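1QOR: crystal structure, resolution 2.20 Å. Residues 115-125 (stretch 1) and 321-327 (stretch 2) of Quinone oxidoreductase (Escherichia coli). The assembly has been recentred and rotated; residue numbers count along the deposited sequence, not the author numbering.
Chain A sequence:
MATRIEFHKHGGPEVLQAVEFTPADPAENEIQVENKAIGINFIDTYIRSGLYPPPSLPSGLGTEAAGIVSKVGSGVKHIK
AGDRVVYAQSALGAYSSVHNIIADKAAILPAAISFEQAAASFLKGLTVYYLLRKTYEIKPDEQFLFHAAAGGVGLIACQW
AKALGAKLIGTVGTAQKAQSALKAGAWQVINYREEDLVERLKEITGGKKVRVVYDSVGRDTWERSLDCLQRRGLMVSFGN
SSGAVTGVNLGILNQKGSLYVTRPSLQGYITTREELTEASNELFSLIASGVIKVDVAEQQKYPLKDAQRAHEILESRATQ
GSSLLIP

Stretch 1, residues 115-125: FEQAAASFLKG
Stretch 2 321-327: GSSLLIP

A kinked helix packs against the C-terminal stretch of the same chain, strand 324-326 and the loop before it, through a small contact of mixed character, an apolar patch around Leu 324 beside polar links at Ser 322 and Lys 124, fastened by one direct hydrogen bond and a water bridge. Helix 115-125 and the strand run at 140° between their N-to-C directions, with axes 9.2 Å apart at closest approach; together the stretches bury 299 Å². The register is set by Ala 120 and Ser 322, whose CA atoms lie 5.5 Å apart. Around Ala 120 the helix loosens: Ala 119, Ala 120 and Ser 121 have phi/psi -73/-14, -87/-16 and -141/-3, Ala 120 N makes weak bonds to Glu 116 O (3.2 Å) and Gln 117 O (3.4 Å), and the N atoms of Leu 123 and Lys 124 have no bond to the preceding turn. Ser 121 OG (chi1 p) donates to Gln 117 O at 2.7 Å. Ala 120 O accepts from Ser 322 OG at 2.7 Å. Ser 322 (-83/156, chi1 m) points its CB toward the helix, 4.0 Å from Ala 120 CB.

Leu 324, extended at -144/155 with rotamer m,t, also points toward the helix and has the most area covered, 82 Å². Its CD2 lies 3.5 Å from Ala 119 CB and 4.4 Å from Ala 120 CB, while its CD1 lies 3.8 Å from Glu 116 CB; the alanine methyls let the leucine approach the helix backbone (CD2 to Ala 120 N, 3.8 Å). At the partly exposed margin, Ile 326 (m,m) starts sideways, but its end comes nearer, bringing CD1 3.9 Å from Glu 116 OE2. Lys 124 (m,t,t,p) points its CB toward the loop and lays its CD 3.5 Å from Ser 322 OG. Its NZ donates to a water at 2.8 Å; that water's O is also 2.8 Å from both Ala 119 O and Ser 323 O, linking the two backbones. Ser 323 turns its CB away.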

# COMPACT_ATOMS: atom_id res chain seq x y z
N PHE A 115 9.68 -12.85 34.20
CA PHE A 115 8.51 -12.00 34.01
C PHE A 115 8.91 -10.66 33.46
O PHE A 115 8.21 -10.13 32.61
CB PHE A 115 7.70 -11.81 35.31
CG PHE A 115 6.98 -13.05 35.74
CD1 PHE A 115 6.21 -13.75 34.85
CD2 PHE A 115 7.08 -13.50 37.04
CE1 PHE A 115 5.53 -14.91 35.25
CE2 PHE A 115 6.40 -14.64 37.45
CZ PHE A 115 5.63 -15.35 36.56
N GLU A 116 10.05 -10.13 33.92
CA GLU A 116 10.54 -8.84 33.45
C GLU A 116 11.01 -8.91 31.99
O GLU A 116 10.90 -7.92 31.25
CB GLU A 116 11.70 -8.36 34.31
CG GLU A 116 11.34 -8.14 35.77
CD GLU A 116 12.32 -7.19 36.49
OE1 GLU A 116 13.43 -6.95 35.96
OE2 GLU A 116 11.95 -6.67 37.57
N GLN A 117 11.53 -10.08 31.58
CA GLN A 117 11.99 -10.25 30.20
C GLN A 117 10.81 -10.37 29.28
O GLN A 117 10.84 -9.88 28.15
CB GLN A 117 12.82 -11.52 30.02
CG GLN A 117 14.20 -11.45 30.58
CD GLN A 117 14.90 -12.80 30.47
OE1 GLN A 117 14.36 -13.84 30.87
NE2 GLN A 117 16.08 -12.80 29.86
N ALA A 118 9.79 -11.07 29.77
CA ALA A 118 8.57 -11.30 29.02
C ALA A 118 7.80 -10.00 28.77
O ALA A 118 7.45 -9.69 27.63
CB ALA A 118 7.72 -12.33 29.74
N ALA A 119 7.61 -9.19 29.81
CA ALA A 119 6.88 -7.93 29.68
C ALA A 119 7.71 -6.86 28.94
O ALA A 119 7.18 -5.78 28.58
CB ALA A 119 6.48 -7.41 31.08
N ALA A 120 9.01 -7.10 28.78
CA ALA A 120 9.84 -6.14 28.07
C ALA A 120 9.80 -6.42 26.55
O ALA A 120 10.11 -5.55 25.70
CB ALA A 120 11.31 -6.25 28.58
N SER A 121 9.34 -7.60 26.18
CA SER A 121 9.46 -7.98 24.79
C SER A 121 8.35 -8.72 24.12
O SER A 121 8.49 -9.04 22.93
CB SER A 121 10.67 -8.91 24.73
OG SER A 121 10.37 -10.09 25.49
N PHE A 122 7.28 -9.06 24.83
CA PHE A 122 6.21 -9.83 24.19
C PHE A 122 5.44 -9.09 23.06
O PHE A 122 5.43 -9.52 21.91
CB PHE A 122 5.27 -10.45 25.23
CG PHE A 122 4.46 -11.62 24.69
CD1 PHE A 122 5.09 -12.74 24.16
CD2 PHE A 122 3.06 -11.57 24.69
CE1 PHE A 122 4.35 -13.80 23.63
CE2 PHE A 122 2.31 -12.62 24.17
CZ PHE A 122 2.95 -13.74 23.64
N LEU A 123 4.82 -7.95 23.38
CA LEU A 123 4.10 -7.18 22.37
C LEU A 123 5.08 -6.70 21.28
O LEU A 123 4.82 -6.86 20.10
CB LEU A 123 3.41 -5.96 23.02
CG LEU A 123 2.36 -5.23 22.16
CD1 LEU A 123 1.28 -4.54 23.04
CD2 LEU A 123 3.04 -4.22 21.28
N LYS A 124 6.20 -6.11 21.68
CA LYS A 124 7.17 -5.60 20.72
C LYS A 124 7.82 -6.73 19.88
O LYS A 124 8.07 -6.56 18.67
CB LYS A 124 8.22 -4.79 21.46
CG LYS A 124 7.68 -3.53 22.15
CD LYS A 124 8.71 -3.00 23.19
CE LYS A 124 8.10 -2.04 24.24
NZ LYS A 124 7.09 -2.66 25.23
N GLY A 125 8.05 -7.91 20.48
CA GLY A 125 8.68 -9.00 19.73
C GLY A 125 7.73 -9.61 18.72
O GLY A 125 8.14 -10.03 17.61
N GLY A 321 15.44 1.03 24.32
CA GLY A 321 14.90 -0.26 24.64
C GLY A 321 13.60 -0.11 25.39
O GLY A 321 13.01 0.97 25.40
N SER A 322 13.19 -1.18 26.05
CA SER A 322 11.97 -1.26 26.81
C SER A 322 11.98 -0.70 28.25
O SER A 322 13.03 -0.54 28.89
CB SER A 322 11.54 -2.70 26.83
OG SER A 322 11.38 -3.19 25.51
N SER A 323 10.77 -0.34 28.71
CA SER A 323 10.49 0.16 30.05
C SER A 323 9.50 -0.81 30.67
O SER A 323 8.83 -1.61 29.96
CB SER A 323 9.85 1.56 30.02
OG SER A 323 10.76 2.58 29.59
N LEU A 324 9.40 -0.76 31.98
CA LEU A 324 8.48 -1.64 32.67
C LEU A 324 7.85 -0.95 33.85
O LEU A 324 8.40 0.02 34.37
CB LEU A 324 9.22 -2.86 33.21
CG LEU A 324 9.74 -3.94 32.28
CD1 LEU A 324 10.62 -4.87 33.11
CD2 LEU A 324 8.59 -4.71 31.65
N LEU A 325 6.67 -1.43 34.21
CA LEU A 325 5.97 -0.99 35.41
C LEU A 325 5.96 -2.23 36.31
O LEU A 325 5.64 -3.35 35.87
CB LEU A 325 4.52 -0.54 35.13
CG LEU A 325 4.27 0.79 34.42
CD1 LEU A 325 2.72 0.97 34.28
CD2 LEU A 325 4.92 1.97 35.17
N ILE A 326 6.36 -2.03 37.55
CA ILE A 326 6.41 -3.14 38.51
C ILE A 326 5.32 -2.92 39.55
O ILE A 326 5.29 -1.87 40.20
CB ILE A 326 7.80 -3.23 39.23
CG1 ILE A 326 8.93 -3.13 38.19
CG2 ILE A 326 7.90 -4.54 39.99
CD1 ILE A 326 8.90 -4.23 37.14
N PRO A 327 4.35 -3.85 39.62
CA PRO A 327 3.20 -3.88 40.53
C PRO A 327 3.69 -4.03 41.97
O PRO A 327 3.02 -3.48 42.87
CB PRO A 327 2.47 -5.17 40.13
CG PRO A 327 2.85 -5.36 38.73
CD PRO A 327 4.31 -5.00 38.71
OXT PRO A 327 4.72 -4.72 42.18
O HOH W 1 7.75 -3.12 27.91